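PDB 5DWA: type II restriction enzyme AgeI from Thalassobius gelatinovorus, which recognises the double-stranded DNA sequence 5'-ACCGGT-3' and cleaves it after the first A, leaving fragments with terminal 5'-phosphates. Local coordinates for residues A[125-130]-A[137-142]; A[146-151]-A[157-162]; A[164-169]-A[176-181]; A[183-186]-A[191-194]. One frame throughout, in Å; residues are numbered along the deposited sequence.

Contact 1: A[125-130]-A[137-142]; sequences LALTRM and GSRKVD. With nucleotides of chain C.
K140 NZ meets one nucleotide of the DNA twice: it donates to OP1 of DC5 of chain C at a short 2.5 Å and, weakly, to O5' of the same nucleotide. The lysine gets there with CG anti to its backbone N (chi1 -173°), then a bend at chi2 that carries CE within 3.4 Å of the same OP1. R174 of the second subunit packs against this lysine. The K140 backbone closes a type I beta turn from G137, overlapped by an inverse gamma turn centred on K140, in which V141 N bonds to R139 O at 2.8 Å. This loop leads from helix 123-130 into strand 143-148 of the PD-(D/E)XK nuclease fold. On its other flank the loop receives L127, whose two methyls divide the work. CD1 rests against the backbone at R139 CA, 3.9 Å away, while CD2 lies 3.8 Å from S138 O and also 3.8 Å from V141 CG1. The L127 and V141 side chains run alongside one another, pointing contrary ways, and it is the V141 rotation (chi1 61°) that turns CG1, rather than CG2, to L127 CD2. K123 NZ hydrogen-bonds to the carbonyl oxygens of both R139 and V141.

Contact 2: A[146-151]-A[157-162]; sequences EKQGGG and EGFGVV
Q148 lays its CB over one face of the F159 ring, 3.9 Å from the centroid, in a CH-pi contact, and its amide plane stacks only 23° from the ring plane. CG stands anti to the Q148 backbone N (chi1 -171°), and the extended chain continues across the ring, where NE2 donates to E157 O at 3.1 Å, with the acceptor in the plane of the amide. This end, with Q148, G149 and E157 exposed, is the solvent side of an antiparallel beta hairpin. Replacing F159 by an alanine would probably leave the Q148 side chain without its stacking surface and R114 without its cation-pi partner. Packing is tighter at the other end, where V162 CG1 presses to 3.5 Å from G151 CA, closer than usual for two carbons. A side chain at G160 would collide with G150 O, and one at G151 with V162. Between these ends, K147 and G160 form the hydrogen-bonded pair: K147 N reaches G160 O at 2.9 Å, and K147 O accepts from G160 N and G150 N on opposite faces of its plane. The second of those bonds closes the type II turn from K147 to G150. E146 joins R129 and R114 in salt bridges, strand 113-117 flanks strand 143-148, and helix 123-130 covers V161.

Contact 3: A[164-169]-A[176-181]; sequences GIHAKV and SDDIPA
D178 reaches from helix 178-187 toward strand 159-168, and each atom of its side chain meets something there. CB lies 3.5 Å from H166 ND1. CG, anti to the D178 carbonyl carbon (chi1 -64°), is carried toward the strand and lies near H166 ND1 and K168 NZ; beyond it the oxygens go to different partners. OD1 accepts from H166 ND1 at 2.8 Å, on its anti side, through a bond bent to 138° at the hydrogen; the imidazole and carboxylate planes stand nearly perpendicular, 88° apart, and the oxygen lies at the ring edge. OD2 uses its syn lone pair for the salt bridge to K168 NZ, also at 2.8 Å. K168 reaches toward the carboxylate head-on from the strand, its chain curled at chi3 and chi4, which brings CE to 3.4 Å from OD2. A water accepts from K168 NZ at 3.0 Å and lies 2.7 Å from D178 OD1. Past the carboxylate, A181 CB touches the ring edge at H166 CE1, 4.1 Å away. With an alanine in place of D178, K168 would probably lose its salt-bridge mate and the H166 ring one hold on its rotation. F234 meets that ring edge-to-face, and H166 NE2 makes a weak hydrogen bond to S192 OG. The H166-A167-K168 order is consistent with a variant (D/E)XK element, histidine perhaps replacing the acid, and the DNA lies about 4 Å from the contact's nearest atom. Chemically, one buried carboxylate holds both groups and so probably helps to orient them beside the DNA.

Contact 4: A[183-186]-A[191-194]; sequences RIMM and LSVL
M185 and M186 approach S192 from different directions, so that its CB has M186 CG at 3.8 Å and M185 CE at 4.0 Å, two carbons well separated in angle around it. The two methionines present different parts of themselves. M185 points its CB toward the strand, runs extended to the sulfur and then turns at chi3 (62°), which lays CE 3.4 Å from L191 O. Its SD lies beside the serine, 4.0 Å from S192 OG. M186 contributes the side of its chain at CG rather than its tip. S192 holds OG anti to its own backbone N (chi1 180°), the position from which OG bonds to S182 OG, on the helix just before this segment, and more weakly to H166 NE2. The segments belong to a beta-alpha-beta crossover: strand 159-168, helix 178-187 and strand 191-196, the two strands being parallel neighbours in the sheet. M185 also packs on V141 and H166, while L191, whose side chain points away from the helix, is covered by helix 268-277. No hydrogen bond crosses between the two segments. The chemistry therefore implies that methionine surfaces fit the helix to the strand by van der Waals contact with a backbone carbonyl and a serine, while the serine hydroxyl's stronger hydrogen bond goes to S182 and its weak one to H166.

From the N terminus, contact 1 comes first, closing the short loop after helix 123-130. Contact 2 follows as the hairpin of strands 143-148 and 159-168, contact 3 as the turn from that second strand into helix 178-187, and contact 4 as the return from the helix to strand 191-196. They run in series, none nested in or crossing another. In space they join up: R129 of contact 1 bridges to E146 of contact 2, and D142 probably hydrogen-bonds to I165 and A167 of contact 3. V162 O and L191 N link contacts 2 and 4. Contacts 3 and 4, with centres 8 Å apart, share helix 178-187 and hold it against the mixed sheet.

Contact 1: A[125-130]-A[137-142]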
loop_
_atom_site.group_PDB
_atom_site.type_symbol
_atom_site.label_atom_id
_atom_site.label_comp_id
_atom_site.label_asym_id
_atom_site.label_seq_id
_atom_site.Cartn_x
_atom_site.Cartn_y
_atom_site.Cartn_z
ATOM N N LEU A 125 -9.674 -21.899 -2.679
ATOM C CA LEU A 125 -10.958 -22.595 -2.698
ATOM C C LEU A 125 -12.106 -21.615 -2.512
ATOM O O LEU A 125 -13.128 -21.696 -3.201
ATOM C CB LEU A 125 -10.996 -23.683 -1.616
ATOM C CG LEU A 125 -12.321 -24.429 -1.450
ATOM C CD1 LEU A 125 -12.675 -25.217 -2.703
ATOM C CD2 LEU A 125 -12.239 -25.358 -0.252
ATOM N N ALA A 126 -11.922 -20.661 -1.604
ATOM C CA ALA A 126 -12.954 -19.673 -1.345
ATOM C C ALA A 126 -13.287 -18.874 -2.606
ATOM O O ALA A 126 -14.460 -18.694 -2.938
ATOM C CB ALA A 126 -12.523 -18.745 -0.218
ATOM N N LEU A 127 -12.255 -18.405 -3.311
ATOM C CA LEU A 127 -12.453 -17.634 -4.535
ATOM C C LEU A 127 -13.110 -18.493 -5.621
ATOM O O LEU A 127 -13.945 -18.007 -6.380
ATOM C CB LEU A 127 -11.126 -17.061 -5.044
ATOM C CG LEU A 127 -10.503 -16.023 -4.106
ATOM C CD1 LEU A 127 -9.192 -15.484 -4.663
ATOM C CD2 LEU A 127 -11.487 -14.891 -3.841
ATOM N N THR A 128 -12.730 -19.765 -5.678
ATOM C CA THR A 128 -13.316 -20.686 -6.645
ATOM C C THR A 128 -14.799 -20.866 -6.381
ATOM O O THR A 128 -15.617 -20.832 -7.311
ATOM C CB THR A 128 -12.623 -22.052 -6.614
ATOM O OG1 THR A 128 -11.241 -21.883 -6.951
ATOM C CG2 THR A 128 -13.289 -23.020 -7.602
ATOM N N ARG A 129 -15.143 -21.054 -5.114
ATOM C CA ARG A 129 -16.538 -21.217 -4.729
ATOM C C ARG A 129 -17.316 -19.925 -4.951
ATOM O O ARG A 129 -18.502 -19.965 -5.265
ATOM C CB ARG A 129 -16.635 -21.678 -3.272
ATOM C CG ARG A 129 -16.037 -23.061 -3.039
ATOM C CD ARG A 129 -15.991 -23.403 -1.559
ATOM N NE ARG A 129 -17.331 -23.445 -0.979
ATOM C CZ ARG A 129 -17.685 -22.848 0.158
ATOM N NH1 ARG A 129 -16.803 -22.131 0.850
ATOM N NH2 ARG A 129 -18.934 -22.947 0.594
ATOM N N MET A 130 -16.639 -18.781 -4.818
ATOM C CA MET A 130 -17.245 -17.483 -5.102
ATOM C C MET A 130 -17.520 -17.276 -6.579
ATOM O O MET A 130 -18.360 -16.456 -6.953
ATOM C CB MET A 130 -16.341 -16.346 -4.621
ATOM C CG MET A 130 -16.423 -16.047 -3.152
ATOM S SD MET A 130 -15.411 -14.610 -2.775
ATOM C CE MET A 130 -15.373 -14.711 -0.989
ATOM N N GLY A 137 -7.306 -8.967 -9.943
ATOM C CA GLY A 137 -7.567 -8.230 -8.716
ATOM C C GLY A 137 -8.463 -8.910 -7.684
ATOM O O GLY A 137 -8.615 -8.406 -6.565
ATOM N N SER A 138 -9.034 -10.059 -8.037
ATOM C CA SER A 138 -10.045 -10.698 -7.187
ATOM C C SER A 138 -9.520 -11.225 -5.846
ATOM O O SER A 138 -10.305 -11.482 -4.936
ATOM C CB SER A 138 -10.718 -11.846 -7.950
ATOM O OG SER A 138 -9.808 -12.904 -8.181
ATOM N N ARG A 139 -8.207 -11.374 -5.704
ATOM C CA ARG A 139 -7.645 -11.885 -4.451
ATOM C C ARG A 139 -7.820 -10.945 -3.262
ATOM O O ARG A 139 -7.725 -11.376 -2.109
ATOM C CB ARG A 139 -6.155 -12.194 -4.616
ATOM C CG ARG A 139 -5.853 -13.220 -5.696
ATOM C CD ARG A 139 -4.600 -14.021 -5.368
ATOM N NE ARG A 139 -4.901 -15.417 -5.063
ATOM C CZ ARG A 139 -4.610 -16.012 -3.910
ATOM N NH1 ARG A 139 -4.002 -15.339 -2.944
ATOM N NH2 ARG A 139 -4.918 -17.286 -3.724
ATOM N N LYS A 140 -8.078 -9.671 -3.537
ATOM C CA LYS A 140 -8.175 -8.679 -2.459
ATOM C C LYS A 140 -9.556 -8.712 -1.815
ATOM O O LYS A 140 -10.393 -7.821 -2.020
ATOM C CB LYS A 140 -7.845 -7.268 -2.971
ATOM C CG LYS A 140 -7.754 -6.182 -1.892
ATOM C CD LYS A 140 -6.806 -6.555 -0.747
ATOM C CE LYS A 140 -6.375 -5.299 0.028
ATOM N NZ LYS A 140 -5.745 -5.619 1.336
ATOM N N VAL A 141 -9.784 -9.775 -1.049
ATOM C CA VAL A 141 -10.960 -9.912 -0.196
ATOM C C VAL A 141 -10.493 -10.734 0.993
ATOM O O VAL A 141 -9.649 -11.617 0.835
ATOM C CB VAL A 141 -12.146 -10.558 -0.946
ATOM C CG1 VAL A 141 -11.806 -11.962 -1.419
ATOM C CG2 VAL A 141 -13.394 -10.547 -0.081
ATOM N N ASP A 142 -11.003 -10.434 2.183
ATOM C CA ASP A 142 -10.370 -10.931 3.404
ATOM C C ASP A 142 -11.129 -12.012 4.164
ATOM O O ASP A 142 -10.528 -12.967 4.643
ATOM C CB ASP A 142 -10.103 -9.739 4.327
ATOM C CG ASP A 142 -9.345 -8.643 3.623
ATOM O OD1 ASP A 142 -8.300 -8.957 3.019
ATOM O OD2 ASP A 142 -9.808 -7.489 3.635
ATOM P P DC C 5 -2.771 -6.642 1.512
ATOM O OP1 DC C 5 -3.979 -7.452 1.219
ATOM O OP2 DC C 5 -2.369 -5.557 0.592
ATOM O "O5'" DC C 5 -2.923 -6.038 2.981
ATOM C "C5'" DC C 5 -3.257 -6.887 4.065
ATOM C "C4'" DC C 5 -2.382 -6.581 5.261
ATOM O "O4'" DC C 5 -1.034 -6.962 4.967
ATOM C "C3'" DC C 5 -2.315 -5.108 5.611
ATOM O "O3'" DC C 5 -3.348 -4.823 6.525
ATOM C "C2'" DC C 5 -0.925 -4.960 6.255
ATOM C "C1'" DC C 5 -0.127 -6.143 5.686
ATOM N N1 DC C 5 0.984 -5.764 4.750
ATOM C C2 DC C 5 2.314 -6.024 5.105
ATOM O O2 DC C 5 2.545 -6.553 6.192
ATOM N N3 DC C 5 3.309 -5.697 4.244
ATOM C C4 DC C 5 3.013 -5.126 3.066
ATOM N N4 DC C 5 4.024 -4.825 2.247
ATOM C C5 DC C 5 1.667 -4.864 2.680
ATOM C C6 DC C 5 0.695 -5.189 3.538
#

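Contact 2: A[146-151]-A[157-162]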
loop_
_atom_site.group_PDB
_atom_site.type_symbol
_atom_site.label_atom_id
_atom_site.label_comp_id
_atom_site.label_asym_id
_atom_site.label_seq_id
_atom_site.Cartn_x
_atom_site.Cartn_y
_atom_site.Cartn_z
ATOM N N GLU A 146 -20.774 -16.934 4.475
ATOM C CA GLU A 146 -21.516 -18.114 4.035
ATOM C C GLU A 146 -22.873 -18.181 4.708
ATOM O O GLU A 146 -23.057 -17.663 5.810
ATOM C CB GLU A 146 -20.735 -19.389 4.334
ATOM C CG GLU A 146 -19.459 -19.558 3.534
ATOM C CD GLU A 146 -18.678 -20.778 3.966
ATOM O OE1 GLU A 146 -18.306 -20.860 5.156
ATOM O OE2 GLU A 146 -18.449 -21.670 3.122
ATOM N N LYS A 147 -23.811 -18.850 4.048
ATOM C CA LYS A 147 -25.161 -19.016 4.564
ATOM C C LYS A 147 -25.553 -20.478 4.447
ATOM O O LYS A 147 -25.433 -21.067 3.378
ATOM C CB LYS A 147 -26.140 -18.132 3.794
ATOM C CG LYS A 147 -27.612 -18.448 4.021
ATOM C CD LYS A 147 -28.136 -17.809 5.291
ATOM C CE LYS A 147 -29.643 -17.985 5.413
ATOM N NZ LYS A 147 -30.197 -17.154 6.516
ATOM N N GLN A 148 -26.003 -21.076 5.543
ATOM C CA GLN A 148 -26.430 -22.473 5.493
ATOM C C GLN A 148 -27.707 -22.588 4.669
ATOM O O GLN A 148 -28.686 -21.886 4.927
ATOM C CB GLN A 148 -26.637 -23.024 6.896
ATOM C CG GLN A 148 -26.867 -24.524 6.925
ATOM C CD GLN A 148 -26.810 -25.072 8.328
ATOM O OE1 GLN A 148 -27.376 -24.491 9.252
ATOM N NE2 GLN A 148 -26.102 -26.184 8.503
ATOM N N GLY A 149 -27.683 -23.453 3.660
ATOM C CA GLY A 149 -28.821 -23.611 2.773
ATOM C C GLY A 149 -28.952 -22.518 1.727
ATOM O O GLY A 149 -29.936 -22.465 0.988
ATOM N N GLY A 150 -27.959 -21.637 1.660
ATOM C CA GLY A 150 -27.955 -20.576 0.672
ATOM C C GLY A 150 -26.626 -20.490 -0.051
ATOM O O GLY A 150 -25.754 -21.334 0.143
ATOM N N GLY A 151 -26.477 -19.474 -0.893
ATOM C CA GLY A 151 -25.214 -19.217 -1.555
ATOM C C GLY A 151 -24.829 -20.229 -2.609
ATOM O O GLY A 151 -25.664 -21.013 -3.071
ATOM N N GLU A 157 -21.331 -29.121 5.283
ATOM C CA GLU A 157 -22.372 -28.789 6.254
ATOM C C GLU A 157 -23.511 -27.973 5.643
ATOM O O GLU A 157 -24.445 -27.587 6.345
ATOM C CB GLU A 157 -21.783 -28.011 7.429
ATOM C CG GLU A 157 -20.431 -28.496 7.908
ATOM C CD GLU A 157 -19.564 -27.349 8.399
ATOM O OE1 GLU A 157 -19.521 -27.111 9.627
ATOM O OE2 GLU A 157 -18.935 -26.678 7.550
ATOM N N GLY A 158 -23.427 -27.695 4.347
ATOM C CA GLY A 158 -24.480 -26.963 3.665
ATOM C C GLY A 158 -24.269 -25.455 3.585
ATOM O O GLY A 158 -25.156 -24.728 3.149
ATOM N N PHE A 159 -23.101 -24.987 4.014
ATOM C CA PHE A 159 -22.805 -23.555 3.957
ATOM C C PHE A 159 -22.294 -23.169 2.570
ATOM O O PHE A 159 -21.236 -23.631 2.154
ATOM C CB PHE A 159 -21.778 -23.164 5.015
ATOM C CG PHE A 159 -22.316 -23.153 6.414
ATOM C CD1 PHE A 159 -22.785 -21.980 6.980
ATOM C CD2 PHE A 159 -22.350 -24.317 7.169
ATOM C CE1 PHE A 159 -23.274 -21.959 8.269
ATOM C CE2 PHE A 159 -22.839 -24.304 8.464
ATOM C CZ PHE A 159 -23.301 -23.118 9.015
ATOM N N GLY A 160 -23.042 -22.317 1.874
ATOM C CA GLY A 160 -22.635 -21.815 0.571
ATOM C C GLY A 160 -22.183 -20.368 0.668
ATOM O O GLY A 160 -22.658 -19.625 1.525
ATOM N N VAL A 161 -21.277 -19.969 -0.218
ATOM C CA VAL A 161 -20.720 -18.617 -0.183
ATOM C C VAL A 161 -21.698 -17.586 -0.739
ATOM O O VAL A 161 -22.300 -17.792 -1.797
ATOM C CB VAL A 161 -19.405 -18.517 -0.973
ATOM C CG1 VAL A 161 -18.713 -17.184 -0.680
ATOM C CG2 VAL A 161 -18.491 -19.662 -0.622
ATOM N N VAL A 162 -21.845 -16.469 -0.031
ATOM C CA VAL A 162 -22.781 -15.428 -0.434
ATOM C C VAL A 162 -22.097 -14.074 -0.598
ATOM O O VAL A 162 -22.712 -13.114 -1.063
ATOM C CB VAL A 162 -23.924 -15.272 0.582
ATOM C CG1 VAL A 162 -24.814 -16.510 0.594
ATOM C CG2 VAL A 162 -23.358 -15.010 1.970
#

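Contact 3: A[164-169]-A[176-181]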
loop_
_atom_site.group_PDB
_atom_site.type_symbol
_atom_site.label_atom_id
_atom_site.label_comp_id
_atom_site.label_asym_id
_atom_site.label_seq_id
_atom_site.Cartn_x
_atom_site.Cartn_y
_atom_site.Cartn_z
ATOM N N GLY A 164 -18.272 -11.513 0.605
ATOM C CA GLY A 164 -17.045 -11.372 1.352
ATOM C C GLY A 164 -16.907 -10.000 1.942
ATOM O O GLY A 164 -17.622 -9.058 1.588
ATOM N N ILE A 165 -15.991 -9.903 2.905
ATOM C CA ILE A 165 -15.667 -8.659 3.604
ATOM C C ILE A 165 -14.259 -8.181 3.241
ATOM O O ILE A 165 -13.311 -8.967 3.280
ATOM C CB ILE A 165 -15.761 -8.835 5.135
ATOM C CG1 ILE A 165 -17.148 -9.357 5.529
ATOM C CG2 ILE A 165 -15.457 -7.521 5.844
ATOM C CD1 ILE A 165 -17.296 -9.600 7.018
ATOM N N HIS A 166 -14.143 -6.905 2.856
ATOM C CA HIS A 166 -12.877 -6.211 2.748
ATOM C C HIS A 166 -12.648 -5.546 4.082
ATOM O O HIS A 166 -13.342 -4.584 4.415
ATOM C CB HIS A 166 -12.946 -5.200 1.613
ATOM C CG HIS A 166 -13.395 -5.814 0.334
ATOM N ND1 HIS A 166 -12.510 -6.304 -0.600
ATOM C CD2 HIS A 166 -14.637 -6.086 -0.141
ATOM C CE1 HIS A 166 -13.187 -6.831 -1.606
ATOM N NE2 HIS A 166 -14.478 -6.723 -1.345
ATOM N N ALA A 167 -11.713 -6.090 4.858
ATOM C CA ALA A 167 -11.483 -5.644 6.223
ATOM C C ALA A 167 -10.246 -4.769 6.246
ATOM O O ALA A 167 -9.184 -5.186 5.791
ATOM C CB ALA A 167 -11.316 -6.832 7.160
ATOM N N LYS A 168 -10.394 -3.540 6.721
ATOM C CA LYS A 168 -9.261 -2.625 6.763
ATOM C C LYS A 168 -9.279 -1.865 8.065
ATOM O O LYS A 168 -10.274 -1.233 8.397
ATOM C CB LYS A 168 -9.288 -1.622 5.601
ATOM C CG LYS A 168 -9.655 -2.210 4.254
ATOM C CD LYS A 168 -9.254 -1.282 3.132
ATOM C CE LYS A 168 -7.766 -1.392 2.828
ATOM N NZ LYS A 168 -7.417 -2.706 2.211
ATOM N N VAL A 169 -8.186 -1.919 8.804
ATOM C CA VAL A 169 -8.070 -1.058 9.972
ATOM C C VAL A 169 -8.149 0.407 9.547
ATOM O O VAL A 169 -8.878 1.199 10.141
ATOM C CB VAL A 169 -6.763 -1.301 10.718
ATOM C CG1 VAL A 169 -6.501 -0.178 11.737
ATOM C CG2 VAL A 169 -6.782 -2.673 11.384
ATOM N N SER A 176 -8.452 1.503 -2.266
ATOM C CA SER A 176 -8.553 1.423 -3.719
ATOM C C SER A 176 -8.128 0.045 -4.230
ATOM O O SER A 176 -8.589 -0.394 -5.288
ATOM C CB SER A 176 -7.713 2.520 -4.378
ATOM O OG SER A 176 -8.109 3.798 -3.917
ATOM N N ASP A 177 -7.270 -0.634 -3.469
ATOM C CA ASP A 177 -6.848 -2.004 -3.793
ATOM C C ASP A 177 -8.044 -2.948 -3.832
ATOM O O ASP A 177 -8.043 -3.937 -4.564
ATOM C CB ASP A 177 -5.839 -2.564 -2.774
ATOM C CG ASP A 177 -4.553 -1.769 -2.698
ATOM O OD1 ASP A 177 -4.387 -0.791 -3.455
ATOM O OD2 ASP A 177 -3.695 -2.137 -1.863
ATOM N N ASP A 178 -9.045 -2.654 -3.007
ATOM C CA ASP A 178 -10.225 -3.511 -2.879
ATOM C C ASP A 178 -11.283 -3.250 -3.930
ATOM O O ASP A 178 -12.151 -4.079 -4.144
ATOM C CB ASP A 178 -10.875 -3.324 -1.510
ATOM C CG ASP A 178 -9.983 -3.767 -0.378
ATOM O OD1 ASP A 178 -10.108 -4.942 0.041
ATOM O OD2 ASP A 178 -9.168 -2.940 0.084
ATOM N N ILE A 179 -11.237 -2.093 -4.577
ATOM C CA ILE A 179 -12.331 -1.716 -5.464
ATOM C C ILE A 179 -12.501 -2.657 -6.671
ATOM O O ILE A 179 -13.615 -3.083 -6.953
ATOM C CB ILE A 179 -12.165 -0.259 -5.942
ATOM C CG1 ILE A 179 -12.405 0.686 -4.768
ATOM C CG2 ILE A 179 -13.128 0.057 -7.071
ATOM C CD1 ILE A 179 -12.050 2.138 -5.074
ATOM N N PRO A 180 -11.406 -3.020 -7.365
ATOM C CA PRO A 180 -11.668 -3.935 -8.487
ATOM C C PRO A 180 -12.223 -5.288 -8.032
ATOM O O PRO A 180 -13.155 -5.782 -8.653
ATOM C CB PRO A 180 -10.290 -4.088 -9.143
ATOM C CG PRO A 180 -9.566 -2.821 -8.780
ATOM C CD PRO A 180 -10.012 -2.534 -7.376
ATOM N N ALA A 181 -11.683 -5.857 -6.959
ATOM C CA ALA A 181 -12.227 -7.102 -6.419
ATOM C C ALA A 181 -13.696 -6.933 -6.061
ATOM O O ALA A 181 -14.521 -7.794 -6.354
ATOM C CB ALA A 181 -11.437 -7.550 -5.195
HETATM O O HOH W 1 -8.791 -5.333 2.396
#

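Contact 4: A[183-186]-A[191-194]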
loop_
_atom_site.group_PDB
_atom_site.type_symbol
_atom_site.label_atom_id
_atom_site.label_comp_id
_atom_site.label_asym_id
_atom_site.label_seq_id
_atom_site.Cartn_x
_atom_site.Cartn_y
_atom_site.Cartn_z
ATOM N N ARG A 183 -15.967 -4.754 -7.171
ATOM C CA ARG A 183 -16.824 -4.625 -8.337
ATOM C C ARG A 183 -17.059 -5.977 -8.994
ATOM O O ARG A 183 -18.165 -6.278 -9.443
ATOM C CB ARG A 183 -16.211 -3.654 -9.342
ATOM C CG ARG A 183 -16.256 -2.215 -8.903
ATOM C CD ARG A 183 -15.637 -1.319 -9.959
ATOM N NE ARG A 183 -15.601 0.073 -9.531
ATOM C CZ ARG A 183 -14.979 1.040 -10.197
ATOM N NH1 ARG A 183 -14.345 0.763 -11.329
ATOM N NH2 ARG A 183 -14.997 2.280 -9.736
ATOM N N ILE A 184 -16.013 -6.797 -9.041
ATOM C CA ILE A 184 -16.126 -8.132 -9.621
ATOM C C ILE A 184 -17.100 -8.980 -8.803
ATOM O O ILE A 184 -17.988 -9.635 -9.352
ATOM C CB ILE A 184 -14.747 -8.814 -9.702
ATOM C CG1 ILE A 184 -13.907 -8.158 -10.803
ATOM C CG2 ILE A 184 -14.884 -10.306 -9.966
ATOM C CD1 ILE A 184 -12.414 -8.452 -10.710
ATOM N N MET A 185 -16.939 -8.958 -7.482
ATOM C CA MET A 185 -17.843 -9.685 -6.604
ATOM C C MET A 185 -19.305 -9.262 -6.760
ATOM O O MET A 185 -20.189 -10.109 -6.870
ATOM C CB MET A 185 -17.410 -9.510 -5.150
ATOM C CG MET A 185 -16.081 -10.160 -4.842
ATOM S SD MET A 185 -15.419 -9.691 -3.227
ATOM C CE MET A 185 -16.709 -10.339 -2.169
ATOM N N MET A 186 -19.561 -7.959 -6.758
ATOM C CA MET A 186 -20.927 -7.460 -6.855
ATOM C C MET A 186 -21.513 -7.824 -8.215
ATOM O O MET A 186 -22.698 -8.133 -8.321
ATOM C CB MET A 186 -20.963 -5.941 -6.620
ATOM C CG MET A 186 -20.463 -5.526 -5.231
ATOM S SD MET A 186 -20.387 -3.748 -4.957
ATOM C CE MET A 186 -22.129 -3.373 -4.804
ATOM N N LEU A 191 -22.345 -10.376 -2.038
ATOM C CA LEU A 191 -22.194 -9.242 -1.131
ATOM C C LEU A 191 -20.716 -8.890 -1.031
ATOM O O LEU A 191 -19.867 -9.776 -0.924
ATOM C CB LEU A 191 -22.767 -9.559 0.250
ATOM C CG LEU A 191 -24.286 -9.668 0.356
ATOM C CD1 LEU A 191 -24.687 -10.006 1.776
ATOM C CD2 LEU A 191 -24.928 -8.370 -0.091
ATOM N N SER A 192 -20.415 -7.598 -1.089
ATOM C CA SER A 192 -19.039 -7.134 -0.936
ATOM C C SER A 192 -19.014 -5.989 0.065
ATOM O O SER A 192 -19.300 -4.842 -0.278
ATOM C CB SER A 192 -18.458 -6.698 -2.279
ATOM O OG SER A 192 -17.125 -6.238 -2.133
ATOM N N VAL A 193 -18.682 -6.310 1.312
ATOM C CA VAL A 193 -18.798 -5.349 2.400
ATOM C C VAL A 193 -17.433 -4.776 2.747
ATOM O O VAL A 193 -16.449 -5.507 2.802
ATOM C CB VAL A 193 -19.430 -6.016 3.636
ATOM C CG1 VAL A 193 -19.518 -5.054 4.805
ATOM C CG2 VAL A 193 -20.828 -6.555 3.283
ATOM N N LEU A 194 -17.378 -3.459 2.944
ATOM C CA LEU A 194 -16.200 -2.811 3.509
ATOM C C LEU A 194 -16.402 -2.648 5.012
ATOM O O LEU A 194 -17.282 -1.907 5.441
ATOM C CB LEU A 194 -15.971 -1.446 2.846
ATOM C CG LEU A 194 -14.746 -0.668 3.327
ATOM C CD1 LEU A 194 -13.474 -1.429 2.996
ATOM C CD2 LEU A 194 -14.724 0.728 2.701
#